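Local coordinates for protein Crov588 (Cafeteriavirus, PDB 6NYR) that is of unknown function but builds a nearly closed ring from successive leucine-rich FNIP repeats, at residues N577-S582 against V600-L605; Q594-N599 against E620-C625. All coordinates share one frame; numbering follows the deposited sequence.

Contact 1 (N577-S582 against V600-L605); sequences NVLPNS and VLPNGL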
# COMPACT_ATOMS: atom_id res chain seq x y z
N ASN A 577 29.37 10.49 -29.96
CA ASN A 577 30.29 10.64 -28.82
C ASN A 577 29.75 11.60 -27.77
O ASN A 577 30.51 12.19 -27.00
CB ASN A 577 31.68 11.10 -29.28
CG ASN A 577 32.33 10.13 -30.25
OD1 ASN A 577 32.61 10.47 -31.40
ND2 ASN A 577 32.57 8.91 -29.78
N VAL A 578 28.43 11.75 -27.71
CA VAL A 578 27.78 12.58 -26.69
C VAL A 578 27.22 11.74 -25.56
O VAL A 578 27.39 12.06 -24.38
CB VAL A 578 26.68 13.45 -27.34
CG1 VAL A 578 26.06 14.40 -26.32
CG2 VAL A 578 27.23 14.21 -28.54
N LEU A 579 26.52 10.66 -25.90
CA LEU A 579 26.07 9.69 -24.91
C LEU A 579 27.24 8.82 -24.48
O LEU A 579 27.91 8.24 -25.34
CB LEU A 579 24.94 8.83 -25.48
CG LEU A 579 23.66 9.58 -25.83
CD1 LEU A 579 22.72 8.72 -26.65
CD2 LEU A 579 22.96 10.06 -24.56
N PRO A 580 27.50 8.69 -23.18
CA PRO A 580 28.65 7.87 -22.75
C PRO A 580 28.41 6.40 -23.04
O PRO A 580 27.27 5.92 -23.09
CB PRO A 580 28.73 8.14 -21.24
CG PRO A 580 27.32 8.49 -20.85
CD PRO A 580 26.75 9.24 -22.04
N ASN A 581 29.51 5.68 -23.25
CA ASN A 581 29.44 4.26 -23.58
C ASN A 581 28.94 3.42 -22.41
O ASN A 581 28.52 2.27 -22.62
CB ASN A 581 30.81 3.77 -24.04
CG ASN A 581 31.08 4.08 -25.50
OD1 ASN A 581 30.19 3.98 -26.34
ND2 ASN A 581 32.32 4.47 -25.80
N SER A 582 28.98 3.96 -21.20
CA SER A 582 28.49 3.25 -20.03
C SER A 582 26.97 3.13 -20.00
O SER A 582 26.44 2.29 -19.26
CB SER A 582 28.96 3.96 -18.76
OG SER A 582 28.66 5.35 -18.83
N VAL A 600 25.60 6.79 -32.61
CA VAL A 600 25.14 7.77 -31.63
C VAL A 600 24.68 7.11 -30.34
O VAL A 600 25.06 7.53 -29.25
CB VAL A 600 24.02 8.65 -32.23
CG1 VAL A 600 23.43 9.57 -31.16
CG2 VAL A 600 24.54 9.46 -33.41
N LEU A 601 23.85 6.08 -30.45
CA LEU A 601 23.37 5.36 -29.28
C LEU A 601 24.44 4.37 -28.82
O LEU A 601 24.88 3.54 -29.63
CB LEU A 601 22.08 4.62 -29.60
CG LEU A 601 20.89 5.46 -30.07
CD1 LEU A 601 19.69 4.57 -30.37
CD2 LEU A 601 20.51 6.48 -29.02
N PRO A 602 24.89 4.42 -27.57
CA PRO A 602 25.89 3.46 -27.10
C PRO A 602 25.46 2.02 -27.36
O PRO A 602 24.33 1.64 -27.07
CB PRO A 602 26.00 3.75 -25.60
CG PRO A 602 25.58 5.17 -25.46
CD PRO A 602 24.56 5.43 -26.54
N ASN A 603 26.38 1.22 -27.92
CA ASN A 603 26.05 -0.15 -28.29
C ASN A 603 25.70 -1.00 -27.08
O ASN A 603 24.95 -1.98 -27.21
CB ASN A 603 27.21 -0.77 -29.06
CG ASN A 603 27.18 -0.43 -30.54
OD1 ASN A 603 26.17 -0.64 -31.22
ND2 ASN A 603 28.28 0.10 -31.05
N GLY A 604 26.22 -0.66 -25.90
CA GLY A 604 25.91 -1.41 -24.70
C GLY A 604 24.58 -1.09 -24.08
O GLY A 604 24.21 -1.69 -23.06
N LEU A 605 23.83 -0.16 -24.67
CA LEU A 605 22.51 0.20 -24.18
C LEU A 605 21.58 -0.99 -24.27
O LEU A 605 21.51 -1.66 -25.30
CB LEU A 605 21.98 1.38 -24.99
CG LEU A 605 20.86 2.24 -24.43
CD1 LEU A 605 21.24 3.02 -23.21
CD2 LEU A 605 20.40 3.19 -25.55
O HOH W 1 26.30 10.30 -28.36
O HOH W 2 28.66 1.25 -25.23
O HOH W 3 28.85 2.90 -28.77
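The best-held polar atom between N577-S582 and V600-L605 is the oxygen of a bound water, gripped by three hydrogen bonds. It accepts from the consecutive amides V578 N and L579 N, the latter at 2.5 Å, and donates to V600 O at 3.2 Å, so one molecule couples two neighbouring turns of the leucine-rich repeat solenoid where their backbones make no direct bond. Equivalent stretches of the two turns, sharing the sequence VLPN, lie side by side here.

Beside the water the contact is apolar. L579 has CG anti to its carbonyl carbon (chi1 -64°) and crosses the ring of P602 at about a right angle. Its CB meets CD of P602 at 3.6 Å, while its CD1 reaches further along to CD2 of L601 at 3.9 Å. Both leucines also lie on L586 of strand 585-587, which places them in the hydrophobic interior that leucines of such repeats typically fill. The neighbouring ring atom, CG of P602, is packed tightly, 3.0 Å from the carbonyl O of P580.

Toward the exposed end, two further waters take over the joining. One donates to N581 O and accepts from G604 N; the other donates to N581 OD1 and accepts from N603 N. These amides belong to the type I turn that runs from P602 to L605, which is closed by its own bond from L605 N to P602 O, 3.0 Å long.

Contact 2 (Q594-N599 against E620-C625); sequences QKITEN and ENVLPC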
# COMPACT_ATOMS: atom_id res chain seq x y z
N GLN A 594 14.05 14.13 -32.87
CA GLN A 594 15.23 14.42 -33.68
C GLN A 594 15.72 13.15 -34.37
O GLN A 594 15.53 12.04 -33.88
CB GLN A 594 16.36 15.01 -32.82
CG GLN A 594 16.03 16.34 -32.19
CD GLN A 594 15.77 17.43 -33.22
OE1 GLN A 594 16.51 17.56 -34.20
NE2 GLN A 594 14.72 18.20 -33.00
N LYS A 595 16.36 13.34 -35.52
CA LYS A 595 16.91 12.23 -36.28
C LYS A 595 18.11 11.64 -35.55
O LYS A 595 18.95 12.37 -35.00
CB LYS A 595 17.31 12.72 -37.67
CG LYS A 595 16.11 13.12 -38.54
CD LYS A 595 16.45 14.27 -39.48
CE LYS A 595 16.72 13.84 -40.91
NZ LYS A 595 17.46 14.93 -41.62
N ILE A 596 18.18 10.32 -35.52
CA ILE A 596 19.26 9.60 -34.86
C ILE A 596 20.04 8.84 -35.93
O ILE A 596 19.49 7.94 -36.57
CB ILE A 596 18.74 8.63 -33.78
CG1 ILE A 596 18.01 9.42 -32.69
CG2 ILE A 596 19.89 7.84 -33.19
CD1 ILE A 596 17.49 8.57 -31.56
N THR A 597 21.30 9.20 -36.11
CA THR A 597 22.16 8.57 -37.10
C THR A 597 22.97 7.46 -36.44
O THR A 597 22.84 7.18 -35.25
CB THR A 597 23.07 9.61 -37.75
OG1 THR A 597 23.91 10.21 -36.75
CG2 THR A 597 22.25 10.71 -38.42
N GLU A 598 23.84 6.83 -37.23
CA GLU A 598 24.61 5.71 -36.73
C GLU A 598 25.71 6.18 -35.77
O GLU A 598 26.17 7.32 -35.83
CB GLU A 598 25.23 4.91 -37.88
CG GLU A 598 25.85 5.74 -38.99
CD GLU A 598 26.79 4.93 -39.87
OE1 GLU A 598 26.52 3.73 -40.10
OE2 GLU A 598 27.81 5.50 -40.32
N ASN A 599 26.10 5.28 -34.86
CA ASN A 599 27.20 5.51 -33.93
C ASN A 599 26.88 6.61 -32.91
O ASN A 599 27.78 7.27 -32.40
CB ASN A 599 28.48 5.87 -34.69
CG ASN A 599 28.94 4.76 -35.63
OD1 ASN A 599 28.84 3.57 -35.31
ND2 ASN A 599 29.42 5.15 -36.81
N GLU A 620 19.83 1.14 -40.56
CA GLU A 620 20.73 0.10 -40.08
C GLU A 620 21.85 0.69 -39.23
O GLU A 620 22.25 1.84 -39.40
CB GLU A 620 21.33 -0.67 -41.26
CG GLU A 620 20.32 -1.37 -42.14
CD GLU A 620 20.96 -2.37 -43.09
OE1 GLU A 620 22.14 -2.74 -42.87
OE2 GLU A 620 20.29 -2.78 -44.06
N ASN A 621 22.34 -0.12 -38.30
CA ASN A 621 23.47 0.23 -37.44
C ASN A 621 23.20 1.49 -36.63
O ASN A 621 24.14 2.17 -36.21
CB ASN A 621 24.76 0.40 -38.26
CG ASN A 621 25.16 -0.87 -38.98
OD1 ASN A 621 25.54 -1.85 -38.36
ND2 ASN A 621 25.07 -0.86 -40.31
N VAL A 622 21.93 1.79 -36.39
CA VAL A 622 21.53 2.90 -35.54
C VAL A 622 21.21 2.42 -34.13
O VAL A 622 21.63 3.02 -33.14
CB VAL A 622 20.33 3.63 -36.17
CG1 VAL A 622 19.75 4.64 -35.20
CG2 VAL A 622 20.74 4.31 -37.47
N LEU A 623 20.47 1.32 -34.01
CA LEU A 623 20.07 0.81 -32.71
C LEU A 623 21.23 0.07 -32.04
O LEU A 623 22.03 -0.58 -32.73
CB LEU A 623 18.88 -0.13 -32.85
CG LEU A 623 17.57 0.54 -33.26
CD1 LEU A 623 16.43 -0.47 -33.31
CD2 LEU A 623 17.21 1.67 -32.31
N PRO A 624 21.37 0.18 -30.72
CA PRO A 624 22.50 -0.46 -30.04
C PRO A 624 22.52 -1.97 -30.22
O PRO A 624 21.48 -2.63 -30.22
CB PRO A 624 22.31 -0.07 -28.57
CG PRO A 624 21.50 1.20 -28.62
CD PRO A 624 20.57 1.02 -29.81
N CYS A 625 23.74 -2.52 -30.33
CA CYS A 625 23.93 -3.95 -30.55
C CYS A 625 23.62 -4.81 -29.33
O CYS A 625 23.54 -6.03 -29.47
CB CYS A 625 25.38 -4.23 -30.97
SG CYS A 625 25.91 -3.39 -32.47
O HOH W 4 23.15 5.46 -33.22
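V622, the residue most deeply covered here, sets its two methyls against the backbone of the preceding solenoid turn. With CG1 anti to its own backbone N (chi1 171°), that methyl comes within 3.6 Å of I596 O and within 3.8 Å of the methyl CG2 of I596, the two side chains crossing obliquely. The second methyl, CG2, lies 4.0 Å from the carbonyl carbon C of T597. This apolar patch belongs to the outer part of the leucine-rich repeat ring, where the loops preceding strands 607-609 and 629-631 are stacked.

Further out, E598 and N621 run side by side and point the same way. E598 takes the crowded first torsion (chi1 43°), its CG between backbone N and carbonyl carbon, and is extended beyond. Its CB rests 3.4 Å from N621 O, yet its carboxylate is turned 70° from the amide plane of N621, and the nearest approach of the two side chains is OE1 of E598 to CB of N621, 4.2 Å. The polar link is left to a water, which donates to T597 O at 2.7 Å and to V622 O. Two carbonyl acceptors that cannot bond each other are thus joined by one donor, and the direct contact rests on van der Waals packing.

In the fold
Along the chain the four segments alternate, so contacts 1 and 2 cross. From the N-terminal side, 577-582 leads through strand 585-587 to 594-599, which runs straight on into 600-605; contact 1 thus closes a loop around that strand. The chain then passes through strand 607-609 to 620-625, where contact 2 closes a second, overlapping loop around strand 607-609. Three successive solenoid turns are thereby tied together in series, the middle one, 594-605, giving a face to each contact. The contact centres lie about 10 Å apart, and the contacts touch directly: N603 OD1 probably accepts a hydrogen bond from C625 N, and P624 packs on L601 and P602.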